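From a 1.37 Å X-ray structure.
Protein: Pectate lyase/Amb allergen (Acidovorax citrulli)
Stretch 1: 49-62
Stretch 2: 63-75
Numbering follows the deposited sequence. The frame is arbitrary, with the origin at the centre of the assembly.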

# COMPACT_ATOMS: atom_id res chain seq x y z
N ASN A 49 -20.71 -0.29 -7.44
CA ASN A 49 -20.64 -0.21 -5.98
C ASN A 49 -21.23 -1.47 -5.37
O ASN A 49 -21.79 -2.33 -6.09
CB ASN A 49 -21.34 1.06 -5.46
CG ASN A 49 -22.84 1.06 -5.72
OD1 ASN A 49 -23.54 0.16 -5.28
ND2 ASN A 49 -23.34 2.10 -6.40
N ARG A 50 -21.09 -1.60 -4.06
CA ARG A 50 -21.47 -2.82 -3.36
C ARG A 50 -22.97 -3.12 -3.49
O ARG A 50 -23.37 -4.28 -3.65
CB ARG A 50 -21.07 -2.70 -1.90
CG ARG A 50 -21.41 -3.93 -1.03
CD ARG A 50 -20.93 -3.77 0.42
NE ARG A 50 -21.26 -4.94 1.22
CZ ARG A 50 -22.47 -5.17 1.74
NH1 ARG A 50 -23.46 -4.28 1.56
NH2 ARG A 50 -22.70 -6.29 2.43
N ASN A 51 -23.80 -2.08 -3.40
CA ASN A 51 -25.24 -2.29 -3.52
C ASN A 51 -25.63 -2.83 -4.89
O ASN A 51 -26.40 -3.79 -5.01
CB ASN A 51 -26.03 -1.00 -3.24
CG ASN A 51 -26.03 -0.61 -1.76
OD1 ASN A 51 -25.77 -1.42 -0.89
ND2 ASN A 51 -26.38 0.64 -1.49
N GLU A 52 -25.08 -2.22 -5.95
CA GLU A 52 -25.38 -2.67 -7.31
C GLU A 52 -24.89 -4.09 -7.56
O GLU A 52 -25.57 -4.89 -8.19
CB GLU A 52 -24.76 -1.73 -8.33
CG GLU A 52 -25.39 -0.32 -8.31
CD GLU A 52 -24.73 0.63 -9.29
OE1 GLU A 52 -23.75 0.25 -9.94
OE2 GLU A 52 -25.22 1.78 -9.43
N LEU A 53 -23.70 -4.40 -7.05
CA LEU A 53 -23.16 -5.75 -7.19
C LEU A 53 -24.10 -6.78 -6.53
O LEU A 53 -24.44 -7.81 -7.13
CB LEU A 53 -21.76 -5.82 -6.56
CG LEU A 53 -21.17 -7.22 -6.49
CD1 LEU A 53 -20.96 -7.87 -7.85
CD2 LEU A 53 -19.84 -7.15 -5.75
N ILE A 54 -24.51 -6.50 -5.30
CA ILE A 54 -25.43 -7.40 -4.60
C ILE A 54 -26.76 -7.54 -5.34
O ILE A 54 -27.26 -8.65 -5.51
CB ILE A 54 -25.63 -6.94 -3.14
CG1 ILE A 54 -24.34 -7.17 -2.36
CG2 ILE A 54 -26.82 -7.68 -2.49
CD1 ILE A 54 -24.29 -6.40 -1.04
N GLN A 55 -27.35 -6.43 -5.82
CA GLN A 55 -28.61 -6.56 -6.53
C GLN A 55 -28.45 -7.42 -7.80
O GLN A 55 -29.34 -8.20 -8.15
CB GLN A 55 -29.22 -5.21 -6.89
CG GLN A 55 -29.71 -4.39 -5.69
CD GLN A 55 -30.76 -5.08 -4.82
OE1 GLN A 55 -31.31 -6.13 -5.16
NE2 GLN A 55 -31.03 -4.47 -3.67
N ALA A 56 -27.33 -7.29 -8.49
CA ALA A 56 -27.10 -8.11 -9.68
C ALA A 56 -27.03 -9.60 -9.29
O ALA A 56 -27.65 -10.46 -9.93
CB ALA A 56 -25.85 -7.66 -10.41
N LEU A 57 -26.30 -9.89 -8.23
CA LEU A 57 -26.16 -11.27 -7.77
C LEU A 57 -27.49 -11.86 -7.29
O LEU A 57 -27.70 -13.07 -7.37
CB LEU A 57 -25.12 -11.36 -6.66
CG LEU A 57 -23.67 -11.05 -7.08
CD1 LEU A 57 -22.81 -10.83 -5.86
CD2 LEU A 57 -23.08 -12.16 -7.94
N TYR A 58 -28.36 -10.98 -6.79
CA TYR A 58 -29.63 -11.40 -6.19
C TYR A 58 -30.82 -11.14 -7.12
O TYR A 58 -31.97 -11.28 -6.71
CB TYR A 58 -29.84 -10.67 -4.84
CG TYR A 58 -29.05 -11.26 -3.69
CD1 TYR A 58 -27.65 -11.21 -3.67
CD2 TYR A 58 -29.69 -11.85 -2.60
CE1 TYR A 58 -26.92 -11.75 -2.62
CE2 TYR A 58 -28.97 -12.37 -1.53
CZ TYR A 58 -27.58 -12.32 -1.55
OH TYR A 58 -26.83 -12.83 -0.52
N GLY A 59 -30.56 -10.79 -8.38
CA GLY A 59 -31.65 -10.54 -9.31
C GLY A 59 -32.64 -9.52 -8.80
O GLY A 59 -33.86 -9.68 -8.95
N ASN A 60 -32.12 -8.49 -8.15
CA ASN A 60 -32.91 -7.38 -7.64
C ASN A 60 -33.88 -7.78 -6.53
O ASN A 60 -34.85 -7.08 -6.27
CB ASN A 60 -33.62 -6.64 -8.79
CG ASN A 60 -32.66 -5.80 -9.56
OD1 ASN A 60 -32.10 -4.86 -9.03
ND2 ASN A 60 -32.43 -6.16 -10.83
N THR A 61 -33.58 -8.88 -5.84
CA THR A 61 -34.40 -9.28 -4.70
C THR A 61 -33.76 -8.94 -3.36
O THR A 61 -34.35 -9.23 -2.32
CB THR A 61 -34.70 -10.79 -4.70
OG1 THR A 61 -33.51 -11.51 -4.36
CG2 THR A 61 -35.27 -11.27 -6.04
N ALA A 62 -32.57 -8.36 -3.35
CA ALA A 62 -31.89 -8.10 -2.08
C ALA A 62 -32.51 -6.93 -1.34
O ALA A 62 -32.94 -5.95 -1.94
CB ALA A 62 -30.41 -7.84 -2.30
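Stretch 2 (63-75) VIAPDGSVQGTPD

The ring of Tyr58 is held between two residues of stretch 2: Val70 CG1 lies 4.1 Å from the ring centroid, 28° off the normal and over one face, while Pro74 covers the opposite face, its CG 4.2 Å from the centroid and off-centre. Both are CH-pi contacts, and Gly72 C meets the ring edge, 3.7 Å from Tyr58 CD2.

This wrapping follows from the path of the chain. Helix 50-57 is followed by a type I' turn from Tyr58 to Thr61, and the backbone continues directly from Ala62 into the strand 63-64. A type I turn from Ala65 to Gly68 then reverses it, so that strand 70-71 runs back antiparallel to 63-64, as the reciprocal bonds Val63 N to Gln71 O (2.8 Å) and Gln71 N to Val63 O (3.0 Å) establish. The hairpin thereby places Ile64 and Val70 against the helix: Ile64 CD1 lies 3.8 Å from Ile54 CG2, and Val70 CG2 lies 3.7 Å from Ile54 CD1.

Near the start of the helix, the extended side chain of Arg50 (t at chi1 to chi3) reaches the hairpin turn. Its NH1 and NH2 both donate to Gly68 O at 2.9 Å, with angles of 135° and 137°; the acceptor lies near the guanidinium plane, consistent with a forked bond.

Beyond the strand, the returning chain is fastened at two points. Thr73 N donates to Thr61 OG1 (3.0 Å), and that hydroxyl donates in turn to Tyr58 O (2.8 Å). Asp75 N donates to Leu57 O at 2.9 Å and a nearly linear 170°, beside the register pair Tyr58 CA to Pro74 CA, 4.1 Å apart. Gly72 suits this close passage: an ideal CB there would fall 2.7 Å from Thr61 O, a clash.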

# COMPACT_ATOMS: atom_id res chain seq x y z
N VAL A 63 -32.56 -7.05 -0.01
CA VAL A 63 -32.81 -5.90 0.84
C VAL A 63 -31.53 -5.68 1.61
O VAL A 63 -31.09 -6.55 2.38
CB VAL A 63 -34.00 -6.11 1.79
CG1 VAL A 63 -34.16 -4.91 2.72
CG2 VAL A 63 -35.28 -6.35 1.00
N ILE A 64 -30.90 -4.54 1.36
CA ILE A 64 -29.62 -4.21 1.97
C ILE A 64 -29.91 -3.19 3.07
O ILE A 64 -30.38 -2.08 2.80
CB ILE A 64 -28.64 -3.66 0.92
CG1 ILE A 64 -28.53 -4.66 -0.24
CG2 ILE A 64 -27.28 -3.34 1.57
CD1 ILE A 64 -27.64 -4.19 -1.37
N ALA A 65 -29.66 -3.62 4.31
CA ALA A 65 -29.96 -2.84 5.49
C ALA A 65 -29.04 -1.64 5.62
O ALA A 65 -28.01 -1.59 4.96
CB ALA A 65 -29.84 -3.74 6.73
N PRO A 66 -29.40 -0.68 6.49
CA PRO A 66 -28.47 0.43 6.75
C PRO A 66 -27.05 -0.02 7.09
O PRO A 66 -26.08 0.61 6.62
CB PRO A 66 -29.13 1.16 7.93
CG PRO A 66 -30.64 0.96 7.66
CD PRO A 66 -30.71 -0.49 7.15
N ASP A 67 -26.91 -1.12 7.83
CA ASP A 67 -25.57 -1.58 8.17
C ASP A 67 -24.86 -2.34 7.05
O ASP A 67 -23.68 -2.67 7.18
CB ASP A 67 -25.54 -2.36 9.50
CG ASP A 67 -26.27 -3.69 9.46
OD1 ASP A 67 -26.65 -4.18 8.38
OD2 ASP A 67 -26.44 -4.28 10.55
N GLY A 68 -25.56 -2.57 5.94
CA GLY A 68 -24.97 -3.26 4.82
C GLY A 68 -25.31 -4.74 4.75
O GLY A 68 -25.11 -5.36 3.71
N SER A 69 -25.85 -5.30 5.82
CA SER A 69 -26.18 -6.72 5.80
C SER A 69 -27.32 -6.99 4.82
O SER A 69 -28.13 -6.10 4.51
CB SER A 69 -26.52 -7.24 7.20
OG SER A 69 -27.63 -6.58 7.76
N VAL A 70 -27.36 -8.22 4.31
CA VAL A 70 -28.23 -8.56 3.18
C VAL A 70 -29.24 -9.65 3.50
O VAL A 70 -28.90 -10.66 4.13
CB VAL A 70 -27.36 -9.08 2.00
CG1 VAL A 70 -28.22 -9.46 0.81
CG2 VAL A 70 -26.30 -8.04 1.61
N GLN A 71 -30.47 -9.43 3.06
CA GLN A 71 -31.49 -10.46 2.98
C GLN A 71 -31.91 -10.60 1.53
O GLN A 71 -31.82 -9.64 0.78
CB GLN A 71 -32.74 -10.05 3.76
CG GLN A 71 -32.54 -9.81 5.24
CD GLN A 71 -33.81 -9.25 5.86
OE1 GLN A 71 -33.99 -8.03 5.94
NE2 GLN A 71 -34.72 -10.14 6.27
N GLY A 72 -32.36 -11.78 1.13
CA GLY A 72 -32.93 -11.92 -0.20
C GLY A 72 -32.58 -13.25 -0.84
O GLY A 72 -32.05 -14.14 -0.18
N THR A 73 -32.85 -13.38 -2.14
CA THR A 73 -32.69 -14.66 -2.82
C THR A 73 -31.58 -14.58 -3.87
O THR A 73 -31.76 -13.92 -4.89
CB THR A 73 -33.99 -15.07 -3.52
OG1 THR A 73 -35.03 -15.14 -2.54
CG2 THR A 73 -33.85 -16.43 -4.21
N PRO A 74 -30.41 -15.21 -3.62
CA PRO A 74 -29.38 -15.23 -4.67
C PRO A 74 -29.96 -15.85 -5.92
O PRO A 74 -30.71 -16.83 -5.85
CB PRO A 74 -28.27 -16.11 -4.06
CG PRO A 74 -28.49 -16.00 -2.57
CD PRO A 74 -29.98 -15.90 -2.40
N ASP A 75 -29.64 -15.26 -7.07
CA ASP A 75 -30.28 -15.64 -8.34
C ASP A 75 -29.47 -16.72 -9.05
O ASP A 75 -28.32 -16.50 -9.41
CB ASP A 75 -30.36 -14.37 -9.20
CG ASP A 75 -31.08 -14.57 -10.52
OD1 ASP A 75 -31.54 -15.69 -10.82
OD2 ASP A 75 -31.14 -13.58 -11.28
O HOH W 1 -29.28 -11.72 -11.82